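Local coordinates for neutral ceramidase (Pseudomonas aeruginosa, PDB 2ZWS), which cleaves the N-acyl linkage of ceramides to give sphingosine and free fatty acid, and also catalyses the reverse synthesis, as a zinc-dependent secreted amidohydrolase, at residues 509-518 and 544-552. Sequence-based numbering, arbitrary orientation. Where two conformers were deposited one is given.
With FMT (formic acid), chain F.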
# COMPACT_ATOMS: atom_id res chain seq x y z
N GLN A 509 1.79 -14.96 -17.60
CA GLN A 509 1.36 -13.74 -18.26
C GLN A 509 2.30 -13.40 -19.40
O GLN A 509 3.50 -13.21 -19.19
CB GLN A 509 1.32 -12.57 -17.26
CG GLN A 509 1.05 -11.22 -17.89
CD GLN A 509 -0.31 -11.13 -18.57
OE1 GLN A 509 -1.36 -11.24 -17.92
NE2 GLN A 509 -0.29 -10.89 -19.87
N THR A 510 1.76 -13.32 -20.62
CA THR A 510 2.55 -12.99 -21.80
C THR A 510 3.01 -11.53 -21.74
O THR A 510 2.39 -10.70 -21.09
CB THR A 510 1.73 -13.27 -23.08
OG1 THR A 510 1.05 -14.53 -22.95
CG2 THR A 510 2.61 -13.34 -24.30
N GLY A 511 4.11 -11.20 -22.43
CA GLY A 511 4.61 -9.84 -22.48
C GLY A 511 4.27 -9.17 -23.80
O GLY A 511 3.34 -9.57 -24.51
N VAL A 512 5.07 -8.17 -24.15
CA VAL A 512 4.87 -7.41 -25.37
C VAL A 512 5.62 -8.08 -26.51
O VAL A 512 6.84 -8.22 -26.44
CB VAL A 512 5.43 -5.98 -25.22
CG1 VAL A 512 5.11 -5.16 -26.46
CG2 VAL A 512 4.89 -5.30 -23.95
N VAL A 513 4.89 -8.52 -27.53
CA VAL A 513 5.48 -9.10 -28.75
C VAL A 513 6.14 -7.98 -29.56
O VAL A 513 7.34 -8.05 -29.88
CB VAL A 513 4.40 -9.81 -29.60
CG1 VAL A 513 4.96 -10.31 -30.93
CG2 VAL A 513 3.76 -10.96 -28.80
N ALA A 514 5.37 -6.93 -29.86
CA ALA A 514 5.87 -5.79 -30.61
C ALA A 514 4.74 -4.76 -30.74
O ALA A 514 3.55 -5.08 -30.49
CB ALA A 514 6.35 -6.22 -32.00
N ASP A 515 5.13 -3.54 -31.08
CA ASP A 515 4.19 -2.46 -31.38
C ASP A 515 4.34 -2.02 -32.83
O ASP A 515 5.45 -1.94 -33.36
CB ASP A 515 4.48 -1.23 -30.52
CG ASP A 515 4.41 -1.53 -29.04
OD1 ASP A 515 3.29 -1.63 -28.50
OD2 ASP A 515 5.48 -1.64 -28.41
N ASP A 516 3.21 -1.65 -33.42
CA ASP A 516 3.18 -0.96 -34.70
C ASP A 516 2.24 0.23 -34.55
O ASP A 516 1.27 0.16 -33.78
CB ASP A 516 2.63 -1.88 -35.77
CG ASP A 516 3.57 -3.02 -36.10
OD1 ASP A 516 3.21 -4.17 -35.79
OD2 ASP A 516 4.67 -2.75 -36.64
N PRO A 517 2.49 1.31 -35.32
CA PRO A 517 1.54 2.41 -35.32
C PRO A 517 0.27 2.01 -36.05
O PRO A 517 0.22 0.95 -36.70
CB PRO A 517 2.26 3.53 -36.09
CG PRO A 517 3.62 2.98 -36.47
CD PRO A 517 3.62 1.52 -36.25
N TYR A 518 -0.78 2.82 -35.91
CA TYR A 518 -1.98 2.63 -36.73
C TYR A 518 -1.52 2.67 -38.19
O TYR A 518 -0.64 3.45 -38.54
CB TYR A 518 -2.95 3.78 -36.54
CG TYR A 518 -3.90 3.73 -35.35
CD1 TYR A 518 -5.22 4.10 -35.51
CD2 TYR A 518 -3.46 3.38 -34.06
CE1 TYR A 518 -6.11 4.11 -34.45
CE2 TYR A 518 -4.34 3.38 -32.98
CZ TYR A 518 -5.66 3.74 -33.18
OH TYR A 518 -6.55 3.76 -32.14
N PHE A 544 -3.90 9.57 -28.69
CA PHE A 544 -2.67 9.46 -29.51
C PHE A 544 -2.41 8.01 -29.90
O PHE A 544 -2.74 7.09 -29.15
CB PHE A 544 -1.45 9.85 -28.69
CG PHE A 544 -1.44 11.27 -28.21
CD1 PHE A 544 -0.73 12.26 -28.89
CD2 PHE A 544 -2.14 11.62 -27.05
CE1 PHE A 544 -0.71 13.56 -28.41
CE2 PHE A 544 -2.14 12.92 -26.59
CZ PHE A 544 -1.41 13.90 -27.26
N VAL A 545 -1.79 7.80 -31.08
CA VAL A 545 -1.22 6.49 -31.45
C VAL A 545 -0.07 6.24 -30.49
O VAL A 545 0.78 7.11 -30.31
CB VAL A 545 -0.68 6.54 -32.91
CG1 VAL A 545 0.01 5.26 -33.28
CG2 VAL A 545 -1.80 6.86 -33.89
N THR A 546 -0.03 5.07 -29.85
CA THR A 546 0.99 4.83 -28.83
C THR A 546 1.65 3.46 -28.95
O THR A 546 1.41 2.72 -29.92
CB THR A 546 0.39 4.97 -27.41
OG1 THR A 546 -0.51 6.08 -27.39
CG2 THR A 546 1.50 5.23 -26.42
N GLY A 547 2.50 3.13 -27.97
CA GLY A 547 3.03 1.79 -27.79
C GLY A 547 2.74 1.31 -26.36
O GLY A 547 2.31 2.08 -25.49
N HIS A 548 2.96 0.03 -26.13
CA HIS A 548 2.60 -0.63 -24.88
C HIS A 548 3.34 -0.06 -23.64
O HIS A 548 4.56 -0.02 -23.63
CB HIS A 548 2.93 -2.10 -25.00
CG HIS A 548 2.09 -2.98 -24.13
ND1 HIS A 548 2.03 -2.84 -22.76
CD2 HIS A 548 1.25 -3.99 -24.45
CE1 HIS A 548 1.20 -3.74 -22.27
NE2 HIS A 548 0.71 -4.45 -23.27
N PRO A 549 2.60 0.35 -22.58
CA PRO A 549 3.27 0.87 -21.38
C PRO A 549 4.14 -0.17 -20.65
O PRO A 549 4.97 0.22 -19.83
CB PRO A 549 2.11 1.35 -20.48
CG PRO A 549 0.94 0.68 -20.97
CD PRO A 549 1.13 0.40 -22.44
N LYS A 550 3.97 -1.48 -20.93
CA LYS A 550 4.90 -2.49 -20.36
C LYS A 550 6.33 -2.26 -20.84
O LYS A 550 7.28 -2.73 -20.19
CB LYS A 550 4.52 -3.94 -20.70
CG LYS A 550 3.50 -4.56 -19.79
CD LYS A 550 3.13 -6.00 -20.26
CE LYS A 550 2.21 -6.61 -19.24
NZ LYS A 550 1.82 -7.99 -19.61
N ASN A 551 6.49 -1.56 -21.95
CA ASN A 551 7.84 -1.31 -22.49
C ASN A 551 8.71 -0.43 -21.58
O ASN A 551 9.92 -0.61 -21.54
CB ASN A 551 7.77 -0.64 -23.86
CG ASN A 551 7.25 -1.55 -24.94
OD1 ASN A 551 7.52 -2.78 -24.97
ND2 ASN A 551 6.47 -0.98 -25.84
N ASP A 552 8.08 0.50 -20.85
CA ASP A 552 8.80 1.41 -19.95
C ASP A 552 7.78 1.96 -18.95
O ASP A 552 6.77 2.54 -19.35
CB ASP A 552 9.48 2.53 -20.74
CG ASP A 552 10.51 3.29 -19.92
OD1 ASP A 552 10.21 3.73 -18.79
OD2 ASP A 552 11.66 3.44 -20.41
C FMT F . 6.64 -12.05 -24.79
O1 FMT F . 5.63 -12.73 -24.96
O2 FMT F . 7.47 -11.77 -25.67
O HOH W 1 -0.15 2.05 -32.18
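A loop packs against the end of a strand in the C-terminal beta-sandwich domain: Asp515 and Val512 of 509-518 meet His548, Lys550 and Asn551 of 544-552, the segment that continues strand 539-545 and then turns at 548-551. Aspartate suits the centre because its two oxygens can accept from different donors. OD1 takes the backbone N of His548 at 2.9 Å, met from above the carboxylate plane, while OD2 receives Asn551 ND2 at 2.8 Å on its syn side and also the backbone N of Lys622 in strand 611-622. The carboxylate and amide planes stand nearly perpendicular, at 85°. Branching lets Val512 lay CG2 over one face of the His548 ring, a CH-pi contact 3.9 Å from the centroid, while CG1 meets Asn551 OD1. Lys550 N donates to His548 ND1 and Glu20 OE1 pairs with NE2, which together fix the ring's rotation. Farther along, Val545 sets CG1 against Pro517 CB and CG2 obliquely against the Tyr518 ring, and a water joins Asp516 O to Thr546 O. At the other end lysine's length matters: Lys550, extended beyond CG, brings NZ to the backbone O of Glu20 and, in a weak bond of 3.1 Å, to Thr510 O.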